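Local atomic coordinates of glycoside hydrolase family 16 protein (Bacteroides ovatus, PDB entry 7KR6), a protein that probably hydrolyses glucosidic bonds within mixed-linkage beta-glucan chains, acting as an endo-glucanase of glycoside hydrolase family 16. Residues N166-Y171 with H178-Y183; L201-N206 with F220-N225. The protein carries 1 engineered substitution. One frame throughout, in Å; residues are numbered along the deposited sequence. Where two conformers were deposited one is given.

Contact 1: N166-Y171 with H178-Y183. With G2F (2-deoxy-2-fluoro-alpha-D-glucopyranose), chain C.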
loop_
_atom_site.group_PDB
_atom_site.type_symbol
_atom_site.label_atom_id
_atom_site.label_comp_id
_atom_site.label_asym_id
_atom_site.label_seq_id
_atom_site.Cartn_x
_atom_site.Cartn_y
_atom_site.Cartn_z
ATOM N N ASN A 166 0.399 0.912 -10.062
ATOM C CA ASN A 166 -0.089 0.244 -8.849
ATOM C C ASN A 166 -1.039 -0.863 -9.284
ATOM O O ASN A 166 -1.839 -0.617 -10.184
ATOM C CB ASN A 166 -0.757 1.288 -7.964
ATOM C CG ASN A 166 0.282 2.003 -7.109
ATOM O OD1 ASN A 166 1.044 2.882 -7.589
ATOM N ND2 ASN A 166 0.354 1.589 -5.850
ATOM N N THR A 167 -0.906 -2.024 -8.718
ATOM C CA THR A 167 -1.890 -3.107 -8.928
ATOM C C THR A 167 -2.259 -3.634 -7.538
ATOM O O THR A 167 -1.416 -3.579 -6.610
ATOM C CB THR A 167 -1.325 -4.140 -9.892
ATOM O OG1 THR A 167 -2.330 -5.143 -10.106
ATOM C CG2 THR A 167 -0.089 -4.813 -9.339
ATOM N N ALA A 168 -3.467 -4.150 -7.348
ATOM C CA ALA A 168 -3.937 -4.485 -6.010
ATOM C C ALA A 168 -5.071 -5.504 -6.069
ATOM O O ALA A 168 -5.796 -5.537 -7.075
ATOM C CB ALA A 168 -4.393 -3.289 -5.226
ATOM N N ILE A 169 -5.257 -6.212 -4.968
ATOM C CA ILE A 169 -6.504 -6.977 -4.737
ATOM C C ILE A 169 -7.057 -6.554 -3.385
ATOM O O ILE A 169 -6.290 -6.347 -2.417
ATOM C CB ILE A 169 -6.348 -8.516 -4.888
ATOM C CG1 ILE A 169 -5.216 -9.104 -4.036
ATOM C CG2 ILE A 169 -6.193 -8.912 -6.352
ATOM C CD1 ILE A 169 -5.180 -10.633 -4.035
ATOM N N HIS A 170 -8.376 -6.472 -3.292
ATOM C CA HIS A 170 -9.111 -6.160 -2.056
ATOM C C HIS A 170 -10.173 -7.245 -1.837
ATOM O O HIS A 170 -10.797 -7.667 -2.798
ATOM C CB HIS A 170 -9.786 -4.810 -2.153
ATOM C CG HIS A 170 -8.885 -3.661 -2.433
ATOM N ND1 HIS A 170 -8.614 -2.696 -1.474
ATOM C CD2 HIS A 170 -8.241 -3.306 -3.556
ATOM C CE1 HIS A 170 -7.840 -1.787 -2.019
ATOM N NE2 HIS A 170 -7.593 -2.122 -3.293
ATOM N N TYR A 171 -10.375 -7.641 -0.597
ATOM C CA TYR A 171 -11.250 -8.776 -0.260
ATOM C C TYR A 171 -11.523 -8.737 1.238
ATOM O O TYR A 171 -11.112 -7.805 1.939
ATOM C CB TYR A 171 -10.586 -10.054 -0.781
ATOM C CG TYR A 171 -9.192 -10.296 -0.278
ATOM C CD1 TYR A 171 -8.104 -9.729 -0.914
ATOM C CD2 TYR A 171 -8.932 -11.079 0.850
ATOM C CE1 TYR A 171 -6.815 -9.902 -0.440
ATOM C CE2 TYR A 171 -7.649 -11.302 1.314
ATOM C CZ TYR A 171 -6.568 -10.705 0.666
ATOM O OH TYR A 171 -5.284 -10.938 1.127
ATOM N N HIS A 178 -11.674 -5.628 6.066
ATOM C CA HIS A 178 -11.044 -5.346 4.740
ATOM C C HIS A 178 -9.615 -5.884 4.740
ATOM O O HIS A 178 -8.861 -5.661 5.725
ATOM C CB HIS A 178 -11.068 -3.850 4.459
ATOM C CG HIS A 178 -10.301 -3.416 3.249
ATOM N ND1 HIS A 178 -9.232 -2.573 3.347
ATOM C CD2 HIS A 178 -10.393 -3.759 1.946
ATOM C CE1 HIS A 178 -8.758 -2.325 2.143
ATOM N NE2 HIS A 178 -9.441 -3.061 1.259
ATOM N N GLU A 179 -9.224 -6.566 3.671
ATOM C CA GLU A 179 -7.826 -7.008 3.471
ATOM C C GLU A 179 -7.383 -6.461 2.123
ATOM O O GLU A 179 -8.177 -6.502 1.189
ATOM C CB GLU A 179 -7.741 -8.536 3.475
ATOM C CG GLU A 179 -8.098 -9.130 4.840
ATOM C CD GLU A 179 -7.961 -10.641 4.839
ATOM O OE1 GLU A 179 -6.930 -11.154 4.503
ATOM O OE2 GLU A 179 -8.961 -11.322 5.131
ATOM N N GLN A 180 -6.103 -6.115 1.991
ATOM C CA GLN A 180 -5.598 -5.566 0.727
ATOM C C GLN A 180 -4.182 -6.093 0.529
ATOM O O GLN A 180 -3.405 -6.099 1.518
ATOM C CB GLN A 180 -5.554 -4.036 0.759
ATOM C CG GLN A 180 -4.955 -3.440 -0.498
ATOM C CD GLN A 180 -4.838 -1.940 -0.514
ATOM O OE1 GLN A 180 -4.396 -1.366 -1.518
ATOM N NE2 GLN A 180 -5.347 -1.303 0.525
ATOM N N GLN A 181 -3.885 -6.497 -0.692
ATOM C CA GLN A 181 -2.500 -6.697 -1.182
ATOM C C GLN A 181 -2.226 -5.680 -2.269
ATOM O O GLN A 181 -3.097 -5.432 -3.108
ATOM C CB GLN A 181 -2.278 -8.106 -1.709
ATOM C CG GLN A 181 -2.423 -9.182 -0.648
ATOM C CD GLN A 181 -2.306 -10.559 -1.229
ATOM O OE1 GLN A 181 -1.388 -10.853 -1.980
ATOM N NE2 GLN A 181 -3.228 -11.442 -0.872
ATOM N N TYR A 182 -1.077 -5.035 -2.287
ATOM C CA TYR A 182 -0.720 -4.268 -3.508
ATOM C C TYR A 182 0.774 -4.372 -3.788
ATOM O O TYR A 182 1.576 -4.833 -2.969
ATOM C CB TYR A 182 -1.173 -2.800 -3.482
ATOM C CG TYR A 182 -0.340 -1.831 -2.665
ATOM C CD1 TYR A 182 0.961 -1.488 -3.016
ATOM C CD2 TYR A 182 -0.904 -1.160 -1.599
ATOM C CE1 TYR A 182 1.688 -0.561 -2.282
ATOM C CE2 TYR A 182 -0.203 -0.210 -0.867
ATOM C CZ TYR A 182 1.102 0.078 -1.200
ATOM O OH TYR A 182 1.781 1.018 -0.481
ATOM N N TYR A 183 1.062 -3.997 -5.012
ATOM C CA TYR A 183 2.411 -3.906 -5.624
ATOM C C TYR A 183 2.479 -2.571 -6.347
ATOM O O TYR A 183 1.536 -2.179 -7.057
ATOM C CB TYR A 183 2.711 -5.115 -6.493
ATOM C CG TYR A 183 3.956 -5.025 -7.314
ATOM C CD1 TYR A 183 5.193 -5.101 -6.701
ATOM C CD2 TYR A 183 3.937 -4.757 -8.672
ATOM C CE1 TYR A 183 6.380 -5.023 -7.413
ATOM C CE2 TYR A 183 5.112 -4.738 -9.397
ATOM C CZ TYR A 183 6.336 -4.865 -8.778
ATOM O OH TYR A 183 7.520 -4.797 -9.487
HETATM C C1 G2F C . -9.767 -0.670 -5.954
HETATM C C2 G2F C . -10.293 0.120 -4.805
HETATM C C3 G2F C . -11.427 1.031 -5.226
HETATM C C4 G2F C . -10.904 1.954 -6.298
HETATM C C5 G2F C . -10.442 1.047 -7.481
HETATM C C6 G2F C . -9.958 1.747 -8.729
HETATM O O3 G2F C . -11.930 1.742 -4.100
HETATM O O4 G2F C . -11.988 2.879 -6.665
HETATM O O5 G2F C . -9.401 0.132 -7.087
HETATM O O6 G2F C . -8.944 2.760 -8.373
HETATM F F2 G2F C . -10.625 -0.781 -3.747
HETATM O O HOH W 1 -5.019 -12.880 2.803
#
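H170 and H178 meet rim to rim at one end of two antiparallel strands, their ring planes only 20° apart. A nearly straight hydrogen bond, 2.9 Å from ND1 of H170 to NE2 of H178, ties the two imidazoles; either nitrogen could be the donor. Held at this edge, the H170 ring is also covered on both faces. On one face CG of Q180 makes a CH-pi contact, 3.9 Å from the ring centroid, where the fully extended Q180 chain runs alongside the imidazole. On the opposite face the fluorine of the bound 2-deoxy-2-fluoroglucose lies over the ring centre, with F2 3.3 Å from NE2 of H170. W139 meets the H178 ring from outside the hairpin. On this H170 side, too, CB of A168 lies 3.7 Å from CB of Y182.

The other surface of the hairpin carries T167, I169 and Y171 facing Y183, Q181 and E179. CG of Y171 sits between its own backbone N and carbonyl carbon (chi1 56°), which lays the phenol across the neighbouring strand. One ring face rests on CB of E179, 3.8 Å from the ring centroid to that atom. The tip is caught by Q181, whose NE2 donates to OH of Y171 over 2.9 Å from within its own amide plane, that plane standing 79° from the ring. A water lies 2.6 Å from OH of Y171 and donates to OE1 of E179, which has a second partner in Y183 OH of the second subunit. Further along, CD1 of I169 packs against the Q181 amide.

Paired backbone hydrogen bonds at T167–Y183, I169–Q181 and Y171–E179 complete a regular antiparallel beta hairpin of the GH16 jelly-roll, with H170 lining its glycan-binding cleft.

Contact 2: L201-N206 with F220-N225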
loop_
_atom_site.group_PDB
_atom_site.type_symbol
_atom_site.label_atom_id
_atom_site.label_comp_id
_atom_site.label_asym_id
_atom_site.label_seq_id
_atom_site.Cartn_x
_atom_site.Cartn_y
_atom_site.Cartn_z
ATOM N N LEU A 201 -4.519 -9.023 -17.847
ATOM C CA LEU A 201 -4.639 -9.834 -16.624
ATOM C C LEU A 201 -4.858 -11.278 -17.037
ATOM O O LEU A 201 -5.874 -11.538 -17.723
ATOM C CB LEU A 201 -5.827 -9.374 -15.784
ATOM C CG LEU A 201 -6.112 -10.264 -14.580
ATOM C CD1 LEU A 201 -5.083 -10.087 -13.482
ATOM C CD2 LEU A 201 -7.478 -10.011 -14.039
ATOM N N ASP A 202 -3.966 -12.145 -16.606
ATOM C CA ASP A 202 -4.127 -13.614 -16.679
ATOM C C ASP A 202 -4.736 -14.064 -15.359
ATOM O O ASP A 202 -4.315 -13.593 -14.281
ATOM C CB ASP A 202 -2.800 -14.294 -16.937
ATOM C CG ASP A 202 -2.348 -14.242 -18.378
ATOM O OD1 ASP A 202 -3.070 -14.823 -19.240
ATOM O OD2 ASP A 202 -1.258 -13.700 -18.617
ATOM N N TRP A 203 -5.647 -15.021 -15.401
ATOM C CA TRP A 203 -6.405 -15.420 -14.201
ATOM C C TRP A 203 -6.661 -16.926 -14.323
ATOM O O TRP A 203 -7.240 -17.334 -15.347
ATOM C CB TRP A 203 -7.693 -14.619 -14.154
ATOM C CG TRP A 203 -8.636 -14.928 -13.041
ATOM C CD1 TRP A 203 -8.440 -15.619 -11.883
ATOM C CD2 TRP A 203 -9.972 -14.425 -13.002
ATOM N NE1 TRP A 203 -9.560 -15.541 -11.106
ATOM C CE2 TRP A 203 -10.537 -14.851 -11.787
ATOM C CE3 TRP A 203 -10.732 -13.660 -13.883
ATOM C CZ2 TRP A 203 -11.848 -14.518 -11.433
ATOM C CZ3 TRP A 203 -12.033 -13.336 -13.537
ATOM C CH2 TRP A 203 -12.576 -13.756 -12.314
ATOM N N ASP A 204 -6.146 -17.677 -13.367
ATOM C CA ASP A 204 -6.480 -19.121 -13.230
ATOM C C ASP A 204 -6.738 -19.411 -11.762
ATOM O O ASP A 204 -6.769 -18.476 -10.976
ATOM C CB ASP A 204 -5.408 -19.987 -13.878
ATOM C CG ASP A 204 -4.048 -20.029 -13.183
ATOM O OD1 ASP A 204 -3.931 -19.588 -12.042
ATOM O OD2 ASP A 204 -3.097 -20.589 -13.806
ATOM N N GLU A 205 -6.899 -20.681 -11.375
ATOM C CA GLU A 205 -7.252 -21.007 -9.979
ATOM C C GLU A 205 -6.117 -20.670 -9.004
ATOM O O GLU A 205 -6.417 -20.625 -7.817
ATOM C CB GLU A 205 -7.713 -22.467 -9.839
ATOM C CG GLU A 205 -6.639 -23.473 -10.138
ATOM C CD GLU A 205 -7.145 -24.910 -10.198
ATOM O OE1 GLU A 205 -8.326 -25.111 -9.926
ATOM O OE2 GLU A 205 -6.353 -25.798 -10.527
ATOM N N ASN A 206 -4.884 -20.437 -9.483
ATOM C CA ASN A 206 -3.718 -20.209 -8.620
ATOM C C ASN A 206 -3.273 -18.746 -8.631
ATOM O O ASN A 206 -2.874 -18.270 -7.582
ATOM C CB ASN A 206 -2.561 -21.114 -9.021
ATOM C CG ASN A 206 -2.897 -22.565 -8.754
ATOM O OD1 ASN A 206 -2.795 -23.408 -9.644
ATOM N ND2 ASN A 206 -3.472 -22.828 -7.601
ATOM N N PHE A 220 -0.222 -12.075 -8.132
ATOM C CA PHE A 220 -0.845 -12.373 -6.830
ATOM C C PHE A 220 -1.230 -13.850 -6.801
ATOM O O PHE A 220 -1.873 -14.347 -7.725
ATOM C CB PHE A 220 -2.080 -11.508 -6.602
ATOM C CG PHE A 220 -1.862 -10.024 -6.607
ATOM C CD1 PHE A 220 -1.365 -9.403 -5.474
ATOM C CD2 PHE A 220 -2.204 -9.264 -7.703
ATOM C CE1 PHE A 220 -1.190 -8.037 -5.433
ATOM C CE2 PHE A 220 -2.026 -7.889 -7.661
ATOM C CZ PHE A 220 -1.548 -7.289 -6.521
ATOM N N ASP A 221 -0.882 -14.508 -5.706
ATOM C CA ASP A 221 -1.305 -15.894 -5.380
ATOM C C ASP A 221 -2.732 -15.851 -4.855
ATOM O O ASP A 221 -2.954 -15.249 -3.811
ATOM C CB ASP A 221 -0.372 -16.488 -4.353
ATOM C CG ASP A 221 -0.733 -17.889 -3.893
ATOM O OD1 ASP A 221 -1.651 -18.490 -4.444
ATOM O OD2 ASP A 221 0.006 -18.376 -3.034
ATOM N N ILE A 222 -3.668 -16.495 -5.537
ATOM C CA ILE A 222 -5.075 -16.542 -5.048
ATOM C C ILE A 222 -5.498 -17.979 -4.759
ATOM O O ILE A 222 -6.725 -18.160 -4.593
ATOM C CB ILE A 222 -6.019 -15.893 -6.071
ATOM C CG1 ILE A 222 -5.936 -16.502 -7.484
ATOM C CG2 ILE A 222 -5.806 -14.372 -6.096
ATOM C CD1 ILE A 222 -7.134 -16.245 -8.378
ATOM N N SER A 223 -4.573 -18.926 -4.818
ATOM C CA SER A 223 -4.882 -20.374 -4.621
ATOM C C SER A 223 -5.785 -20.570 -3.412
ATOM O O SER A 223 -6.754 -21.367 -3.532
ATOM C CB SER A 223 -3.611 -21.206 -4.525
ATOM O OG SER A 223 -2.810 -20.751 -3.454
ATOM N N SER A 224 -5.557 -19.893 -2.288
ATOM C CA SER A 224 -6.385 -20.106 -1.072
ATOM C C SER A 224 -7.193 -18.854 -0.737
ATOM O O SER A 224 -7.654 -18.704 0.426
ATOM C CB SER A 224 -5.538 -20.574 0.070
ATOM O OG SER A 224 -4.740 -19.507 0.540
ATOM N N ASN A 225 -7.337 -17.943 -1.711
ATOM C CA ASN A 225 -8.104 -16.691 -1.536
ATOM C C ASN A 225 -9.488 -16.877 -2.145
ATOM O O ASN A 225 -9.615 -16.842 -3.346
ATOM C CB ASN A 225 -7.402 -15.505 -2.194
ATOM C CG ASN A 225 -7.989 -14.215 -1.698
ATOM O OD1 ASN A 225 -9.190 -14.143 -1.447
ATOM N ND2 ASN A 225 -7.138 -13.201 -1.550
HETATM O O HOH W 2 -7.527 -22.348 -6.080
#
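N206 and I222 join two strand ends through one backbone hydrogen bond, 2.8 Å from I222 N to N206 O, where an Asx turn headed by D204 meets a second Asx turn headed by D221; I222 also opens a type I beta turn that ends at N225. In the first turn OD1 of D204 accepts from N of N206 and also from N of N207. The I222 N-H reaches the N206 carbonyl from above its plane. From CB of I222 the side chain divides. A chi1 of 56° leaves CG1 flanked by N and C of its own backbone, and it passes 3.5 Å from O of N206. Beyond it CD1 comes 3.4 Å from O of D204 and ends at the indole edge of W203, 3.7 Å from NE1, near the ring plane and at about a right angle to the W203 side chain. That indole N-H is itself bonded to the carbonyl of F228, while L208 and F228 pack around I222. On the outer side, ND2 of N206 lies 3.5 Å from CB of S223, and a water donates both to O of E205 and to O of S223. D221 shapes the second turn: its OD1 takes S223 OG on the syn side at 2.7 Å and S223 N on the anti side at 3.0 Å.

From the N terminus, contact 1 comes first: strand 164-171 turns back through a seven-residue loop into strand 179-186, closing a hairpin. The chain then enters strand 197-203, and contact 2 closes a wider loop around strands 207-212 and 215-221. The two loops follow in series and neither nest nor cross. Contact 1 belongs with the strands beside 144-150; strand 197-203 of contact 2 pairs with 112-117, and 215-221 follows through 207-212, so the two lie on facing layers of the beta-sandwich, with centres about 13 Å apart. F220 bridges them, its ring packing against T167, A168 and Q181, while ND2 of N225 approaches CZ of Y171 to 3.4 Å.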